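Local coordinates for probable enoyl-CoA hydratase/isomerase (Pseudomonas aeruginosa PA14, PDB 5WYB), which probably acts as a hydro-lyase of the enoyl-CoA hydratase/isomerase (crotonase) family, adding water to or removing it from enoyl-CoA-type substrates, at residues V111-I116 with C131-A136; I135-A140 with Q193-G198. The protein carries 1 engineered substitution. All coordinates share one frame; numbering follows the deposited sequence.

Contacts 1 and 2 are successive steps across one mixed sheet of the crotonase fold. Strand 133-137 is common to both: one edge pairs in parallel with strand 111-116 in contact 1, the other with strand 193-195 in contact 2. The contact centres lie about 12 Å apart, and Ile135 and Ala136 belong to both. Ile116 ties them directly, its O probably accepting a hydrogen bond from Glu137 N (3.0 Å) while its CG2 packs on Ala140 CB at 3.6 Å. Contact 1 is wholly buried, about 7 Å from the centre of the chain to its own centre; contact 2, about 16 Å out, is partly buried and ends the sheet at 193-195, one of its two outer strands within the chain.

Contact 1 (V111-I116 with C131-A136); sequences VSIAAI and CDIRIA
Ser112 and Asp132 grip each other where strand 111-116 pairs in parallel with 133-137, and Ala114 and Ile116 continue the pairing. The Ser112 OG, turned in between its own backbone N and carbonyl carbon (chi1 67°), accepts from Asp132 N at 2.7 Å, and Ser112 N donates to Asp132 OD2 at 2.8 Å, meeting that oxygen on the anti side, 26° out of the carboxylate plane. Ser112 O then takes Ile133 N (3.0 Å), where regular strand pairing starts. Ala114 sits between two bonds: its N reaches Ile133 O, and its carbonyl points almost straight at Ile135 N (2.7 Å). Its methyl touches Cys131 SG and, also at 3.9 Å, Arg134 CG. Ile116 N closes the series on Ile135 O at 2.6 Å, while Ile116 CB meets Ala136 CB at 4.1 Å. The opposite face is apolar: Ile113 and Ile133 lie side by side, and Ile113 CG2 slants across to Ile135 CD1 (3.9 Å). Asp132 OD1 is engaged elsewhere, in salt bridges to Lys223 and to Lys171 of a second subunit, which links the two subunits. Between the two strands the chain runs through strand 119-121 and helix 123-130. Strand 63-68 lines the far edge of 111-116, and helix 200-211 packs on the face bearing Val111, Ile113 and Ala115.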
ATOM      1  N   VAL A 111      23.531   9.168 -11.255  1.00 32.72           N
ATOM      2  CA  VAL A 111      22.700   8.844 -12.410  1.00 39.58           C
ATOM      3  C   VAL A 111      23.426   7.832 -13.288  1.00 31.44           C
ATOM      4  O   VAL A 111      24.647   7.892 -13.469  1.00 27.75           O
ATOM      5  CB  VAL A 111      22.339  10.113 -13.195  1.00 26.38           C
ATOM      6  CG1 VAL A 111      23.571  10.686 -13.767  1.00 45.20           C
ATOM      7  CG2 VAL A 111      21.355   9.792 -14.310  1.00 35.21           C
ATOM      8  N   SER A 112      22.672   6.873 -13.812  1.00 28.90           N
ATOM      9  CA  SER A 112      23.201   5.816 -14.656  1.00 28.15           C
ATOM     10  C   SER A 112      22.541   5.903 -16.021  1.00 35.25           C
ATOM     11  O   SER A 112      21.316   6.040 -16.113  1.00 35.05           O
ATOM     12  CB  SER A 112      22.934   4.447 -14.057  1.00 25.82           C
ATOM     13  OG  SER A 112      21.538   4.198 -14.069  1.00 31.21           O
ATOM     14  N   ILE A 113      23.342   5.794 -17.076  1.00 27.49           N
ATOM     15  CA  ILE A 113      22.862   5.950 -18.442  1.00 28.21           C
ATOM     16  C   ILE A 113      23.229   4.708 -19.239  1.00 33.79           C
ATOM     17  O   ILE A 113      24.410   4.359 -19.350  1.00 27.18           O
ATOM     18  CB  ILE A 113      23.440   7.218 -19.094  1.00 31.01           C
ATOM     19  CG1 ILE A 113      22.918   8.462 -18.372  1.00 25.97           C
ATOM     20  CG2 ILE A 113      23.050   7.265 -20.544  1.00 33.28           C
ATOM     21  CD1 ILE A 113      23.835   9.644 -18.460  1.00 27.02           C
ATOM     22  N   ALA A 114      22.221   4.039 -19.787  1.00 25.21           N
ATOM     23  CA  ALA A 114      22.438   2.899 -20.667  1.00 25.68           C
ATOM     24  C   ALA A 114      22.650   3.390 -22.099  1.00 28.83           C
ATOM     25  O   ALA A 114      21.771   4.036 -22.675  1.00 30.12           O
ATOM     26  CB  ALA A 114      21.258   1.934 -20.596  1.00 24.75           C
ATOM     27  N   ALA A 115      23.813   3.085 -22.668  1.00 34.17           N
ATOM     28  CA  ALA A 115      24.138   3.441 -24.052  1.00 33.31           C
ATOM     29  C   ALA A 115      23.959   2.191 -24.904  1.00 28.91           C
ATOM     30  O   ALA A 115      24.888   1.412 -25.098  1.00 30.20           O
ATOM     31  CB  ALA A 115      25.555   3.990 -24.159  1.00 29.99           C
ATOM     32  N   ILE A 116      22.746   2.002 -25.414  1.00 28.01           N
ATOM     33  CA  ILE A 116      22.421   0.762 -26.107  1.00 28.36           C
ATOM     34  C   ILE A 116      23.022   0.823 -27.509  1.00 33.41           C
ATOM     35  O   ILE A 116      22.541   1.554 -28.381  1.00 29.85           O
ATOM     36  CB  ILE A 116      20.909   0.514 -26.132  1.00 27.06           C
ATOM     37  CG1 ILE A 116      20.433   0.186 -24.704  1.00 37.89           C
ATOM     38  CG2 ILE A 116      20.588  -0.631 -27.038  1.00 27.66           C
ATOM     39  CD1 ILE A 116      18.938   0.336 -24.463  1.00 32.08           C
ATOM     40  N   CYS A 131      19.025   0.873 -15.453  1.00 32.06           N
ATOM     41  CA  CYS A 131      19.646   2.186 -15.487  1.00 23.09           C
ATOM     42  C   CYS A 131      18.590   3.278 -15.439  1.00 22.36           C
ATOM     43  O   CYS A 131      17.406   3.043 -15.674  1.00 28.52           O
ATOM     44  CB  CYS A 131      20.496   2.355 -16.744  1.00 23.64           C
ATOM     45  SG  CYS A 131      21.926   1.279 -16.826  1.00 26.57           S
ATOM     46  N   ASP A 132      19.041   4.495 -15.140  1.00 22.70           N
ATOM     47  CA  ASP A 132      18.118   5.623 -15.067  1.00 28.99           C
ATOM     48  C   ASP A 132      17.650   6.056 -16.451  1.00 22.02           C
ATOM     49  O   ASP A 132      16.453   6.270 -16.672  1.00 25.68           O
ATOM     50  CB  ASP A 132      18.776   6.795 -14.340  1.00 37.47           C
ATOM     51  CG  ASP A 132      19.109   6.476 -12.901  1.00 36.78           C
ATOM     52  OD1 ASP A 132      18.250   5.889 -12.201  1.00 34.78           O
ATOM     53  OD2 ASP A 132      20.236   6.811 -12.481  1.00 33.45           O
ATOM     54  N   ILE A 133      18.578   6.212 -17.392  1.00 39.20           N
ATOM     55  CA  ILE A 133      18.262   6.717 -18.722  1.00 22.52           C
ATOM     56  C   ILE A 133      18.834   5.772 -19.768  1.00 22.83           C
ATOM     57  O   ILE A 133      19.896   5.167 -19.580  1.00 23.40           O
ATOM     58  CB  ILE A 133      18.799   8.153 -18.921  1.00 27.27           C
ATOM     59  CG1 ILE A 133      18.300   9.072 -17.801  1.00 23.10           C
ATOM     60  CG2 ILE A 133      18.381   8.705 -20.276  1.00 23.32           C
ATOM     61  CD1 ILE A 133      19.037  10.385 -17.703  1.00 23.94           C
ATOM     62  N   ARG A 134      18.121   5.642 -20.882  1.00 30.57           N
ATOM     63  CA  ARG A 134      18.530   4.785 -21.984  1.00 27.20           C
ATOM     64  C   ARG A 134      18.719   5.617 -23.246  1.00 23.75           C
ATOM     65  O   ARG A 134      17.865   6.439 -23.588  1.00 23.55           O
ATOM     66  CB  ARG A 134      17.500   3.685 -22.214  1.00 22.54           C
ATOM     67  CG  ARG A 134      17.504   2.615 -21.138  1.00 22.21           C
ATOM     68  CD  ARG A 134      16.100   2.128 -20.864  1.00 28.61           C
ATOM     69  NE  ARG A 134      15.288   3.205 -20.318  1.00 27.51           N
ATOM     70  CZ  ARG A 134      15.295   3.563 -19.040  1.00 22.80           C
ATOM     71  NH1 ARG A 134      16.066   2.919 -18.175  1.00 20.99           N
ATOM     72  NH2 ARG A 134      14.535   4.568 -18.627  1.00 31.69           N
ATOM     73  N   ILE A 135      19.847   5.406 -23.919  1.00 24.73           N
ATOM     74  CA  ILE A 135      20.159   6.026 -25.205  1.00 25.63           C
ATOM     75  C   ILE A 135      20.467   4.901 -26.177  1.00 29.13           C
ATOM     76  O   ILE A 135      21.423   4.144 -25.967  1.00 26.93           O
ATOM     77  CB  ILE A 135      21.347   6.994 -25.115  1.00 26.56           C
ATOM     78  CG1 ILE A 135      21.033   8.139 -24.157  1.00 26.06           C
ATOM     79  CG2 ILE A 135      21.692   7.542 -26.491  1.00 36.36           C
ATOM     80  CD1 ILE A 135      22.196   9.065 -23.945  1.00 27.03           C
ATOM     81  N   ALA A 136      19.661   4.782 -27.226  1.00 26.41           N
ATOM     82  CA  ALA A 136      19.743   3.667 -28.157  1.00 27.11           C
ATOM     83  C   ALA A 136      20.200   4.140 -29.531  1.00 28.50           C
ATOM     84  O   ALA A 136      19.822   5.220 -29.986  1.00 32.78           O
ATOM     85  CB  ALA A 136      18.393   2.962 -28.286  1.00 26.33           C
TER

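Contact 2 (I135-A140 with Q193-G198); sequences IAERQA and QVVDSG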
ATOM      1  N   ILE A 135      19.847   5.406 -23.919  1.00 24.73           N
ATOM      2  CA  ILE A 135      20.159   6.026 -25.205  1.00 25.63           C
ATOM      3  C   ILE A 135      20.467   4.901 -26.177  1.00 29.13           C
ATOM      4  O   ILE A 135      21.423   4.144 -25.967  1.00 26.93           O
ATOM      5  CB  ILE A 135      21.347   6.994 -25.115  1.00 26.56           C
ATOM      6  CG1 ILE A 135      21.033   8.139 -24.157  1.00 26.06           C
ATOM      7  CG2 ILE A 135      21.692   7.542 -26.491  1.00 36.36           C
ATOM      8  CD1 ILE A 135      22.196   9.065 -23.945  1.00 27.03           C
ATOM      9  N   ALA A 136      19.661   4.782 -27.226  1.00 26.41           N
ATOM     10  CA  ALA A 136      19.743   3.667 -28.157  1.00 27.11           C
ATOM     11  C   ALA A 136      20.200   4.140 -29.531  1.00 28.50           C
ATOM     12  O   ALA A 136      19.822   5.220 -29.986  1.00 32.78           O
ATOM     13  CB  ALA A 136      18.393   2.962 -28.286  1.00 26.33           C
ATOM     14  N   GLU A 137      20.962   3.309 -30.207  1.00 29.69           N
ATOM     15  CA  GLU A 137      21.399   3.496 -31.559  1.00 32.73           C
ATOM     16  C   GLU A 137      20.238   3.072 -32.451  1.00 31.25           C
ATOM     17  O   GLU A 137      19.467   2.233 -32.086  1.00 30.39           O
ATOM     18  CB  GLU A 137      22.672   2.715 -31.860  1.00 38.51           C
ATOM     19  CG  GLU A 137      23.947   3.509 -31.631  1.00 44.04           C
ATOM     20  CD  GLU A 137      25.205   2.678 -31.473  1.00 40.39           C
ATOM     21  OE1 GLU A 137      25.292   1.642 -32.086  1.00 43.25           O
ATOM     22  OE2 GLU A 137      26.100   3.073 -30.745  1.00 35.34           O
ATOM     23  N   ARG A 138      20.159   3.629 -33.643  1.00 32.41           N
ATOM     24  CA  ARG A 138      19.068   3.408 -34.568  1.00 32.68           C
ATOM     25  C   ARG A 138      18.838   1.978 -34.914  1.00 43.92           C
ATOM     26  O   ARG A 138      17.733   1.553 -34.950  1.00 39.94           O
ATOM     27  CB  ARG A 138      19.302   4.197 -35.846  1.00 34.34           C
ATOM     28  CG  ARG A 138      18.691   5.568 -35.892  1.00 45.91           C
ATOM     29  CD  ARG A 138      18.972   6.313 -37.211  1.00 45.96           C
ATOM     30  NE  ARG A 138      18.998   5.397 -38.319  1.00 45.70           N
ATOM     31  CZ  ARG A 138      20.092   4.988 -38.934  1.00 39.02           C
ATOM     32  NH1 ARG A 138      21.272   5.442 -38.572  1.00 39.42           N
ATOM     33  NH2 ARG A 138      19.993   4.131 -39.905  1.00 40.37           N
ATOM     34  N   GLN A 139      19.884   1.223 -35.121  1.00 50.20           N
ATOM     35  CA  GLN A 139      19.747  -0.175 -35.425  1.00 53.54           C
ATOM     36  C   GLN A 139      19.502  -1.132 -34.232  1.00 46.32           C
ATOM     37  O   GLN A 139      19.272  -2.292 -34.426  1.00 33.82           O
ATOM     38  CB  GLN A 139      20.949  -0.619 -36.229  1.00 57.03           C
ATOM     39  CG  GLN A 139      22.239  -0.771 -35.465  1.00 70.24           C
ATOM     40  CD  GLN A 139      22.684   0.500 -34.827  1.00 83.91           C
ATOM     41  OE1 GLN A 139      22.125   1.532 -35.086  1.00102.46           O
ATOM     42  NE2 GLN A 139      23.690   0.428 -33.987  1.00 83.38           N
ATOM     43  N   ALA A 140      19.564  -0.641 -33.010  1.00 31.96           N
ATOM     44  CA  ALA A 140      19.429  -1.492 -31.831  1.00 33.55           C
ATOM     45  C   ALA A 140      18.049  -2.128 -31.750  1.00 30.47           C
ATOM     46  O   ALA A 140      17.030  -1.485 -32.014  1.00 29.38           O
ATOM     47  CB  ALA A 140      19.694  -0.692 -30.555  1.00 29.68           C
ATOM     48  N   GLN A 193      16.256   8.710 -25.824  1.00 24.56           N
ATOM     49  CA  GLN A 193      16.947   9.382 -26.914  1.00 25.71           C
ATOM     50  C   GLN A 193      17.421   8.344 -27.918  1.00 26.23           C
ATOM     51  O   GLN A 193      18.030   7.344 -27.530  1.00 25.99           O
ATOM     52  CB  GLN A 193      18.133  10.206 -26.401  1.00 26.20           C
ATOM     53  CG  GLN A 193      18.816  11.013 -27.494  1.00 27.54           C
ATOM     54  CD  GLN A 193      20.087  11.704 -27.037  1.00 37.05           C
ATOM     55  OE1 GLN A 193      20.615  11.419 -25.968  1.00 41.39           O
ATOM     56  NE2 GLN A 193      20.586  12.623 -27.857  1.00 43.06           N
ATOM     57  N   VAL A 194      17.140   8.588 -29.205  1.00 27.14           N
ATOM     58  CA  VAL A 194      17.660   7.770 -30.297  1.00 28.62           C
ATOM     59  C   VAL A 194      18.780   8.530 -30.982  1.00 29.41           C
ATOM     60  O   VAL A 194      18.732   9.758 -31.126  1.00 29.90           O
ATOM     61  CB  VAL A 194      16.564   7.381 -31.304  1.00 28.36           C
ATOM     62  CG1 VAL A 194      17.126   6.439 -32.358  1.00 29.41           C
ATOM     63  CG2 VAL A 194      15.410   6.720 -30.586  1.00 33.88           C
ATOM     64  N   VAL A 195      19.843   7.847 -31.312  1.00 30.18           N
ATOM     65  CA  VAL A 195      21.039   8.412 -31.928  1.00 31.69           C
ATOM     66  C   VAL A 195      21.524   7.519 -33.032  1.00 33.00           C
ATOM     67  O   VAL A 195      21.070   6.442 -33.196  1.00 35.85           O
ATOM     68  CB  VAL A 195      22.220   8.650 -30.997  1.00 44.76           C
ATOM     69  CG1 VAL A 195      21.954   9.679 -29.956  1.00 30.88           C
ATOM     70  CG2 VAL A 195      22.810   7.362 -30.481  1.00 42.11           C
ATOM     71  N   ASP A 196      22.456   7.994 -33.812  1.00 45.27           N
ATOM     72  CA  ASP A 196      22.884   7.230 -34.972  1.00 42.10           C
ATOM     73  C   ASP A 196      23.894   6.157 -34.563  1.00 41.47           C
ATOM     74  O   ASP A 196      24.418   6.153 -33.449  1.00 35.91           O
ATOM     75  CB  ASP A 196      23.475   8.156 -36.037  1.00 38.17           C
ATOM     76  CG  ASP A 196      23.530   7.514 -37.406  1.00 39.91           C
ATOM     77  OD1 ASP A 196      22.691   6.629 -37.694  1.00 39.46           O
ATOM     78  OD2 ASP A 196      24.421   7.903 -38.193  1.00 47.53           O
ATOM     79  N   SER A 197      24.158   5.240 -35.494  1.00 40.51           N
ATOM     80  CA  SER A 197      25.055   4.119 -35.239  1.00 39.34           C
ATOM     81  C   SER A 197      26.420   4.598 -34.769  1.00 43.76           C
ATOM     82  O   SER A 197      27.059   5.433 -35.416  1.00 41.14           O
ATOM     83  CB  SER A 197      25.216   3.274 -36.499  1.00 40.61           C
ATOM     84  OG  SER A 197      23.966   2.786 -36.940  1.00 47.42           O
ATOM     85  N   GLY A 198      26.869   4.049 -33.644  1.00 39.02           N
ATOM     86  CA  GLY A 198      28.150   4.405 -33.086  1.00 40.00           C
ATOM     87  C   GLY A 198      28.148   5.659 -32.254  1.00 38.97           C
ATOM     88  O   GLY A 198      29.224   6.126 -31.869  1.00 39.97           O
TER
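Ile135 and Gln193 lie side by side and point the same way, at the start of a parallel pairing between strand 133-137 and strand 193-195, one of the two outermost strands of the chain's large sheet in the crotonase fold. Gln193 CG is swung opposite the backbone N (chi1 -175°), and the extended chain lies along the isoleucine and sets OE1 against the Ile135 CD1 methyl, a van der Waals contact at 3.5 Å. Val195, on the same face, brings CG1 to Ile135 CG2 at 4.1 Å, and helix 200-211 covers this pair through Ala203. The backbones are joined by Ala136 N to Gln193 O (3.1 Å) and Val195 N to Ala136 O (2.9 Å); a weak bond from Arg138 N to Val195 O follows where the first strand gives way to a type I beta turn, Glu137 to Ala140. On the other face Val194 packs against helix 182-188, and the side chain of Arg138 crosses that of Val194 at about a right angle, with Arg138 CG 4.0 Å from Val194 CG1. Farther out, the Arg138 guanidinium and the Asp196 carboxylate come together as a charged pair whose modelled placement is doubtful. Glu137 reaches over the end of strand 193-195 instead, placing CG 3.2 Å from Asp196 O, and its OE2 accepts a weak hydrogen bond from Ala200 N at the start of helix 200-211. The Gln139 side chain, poorly ordered, is bent at its second torsion (chi2 -60°), which brings its amide to Ser197. Ser197 OG gives a weak bond to Gln139 OE1 (2.9 Å), and on the same amide Gln139 NE2 donates, nearly in its own plane, to the anti lone pair of Glu137 OE1 at 2.8 Å.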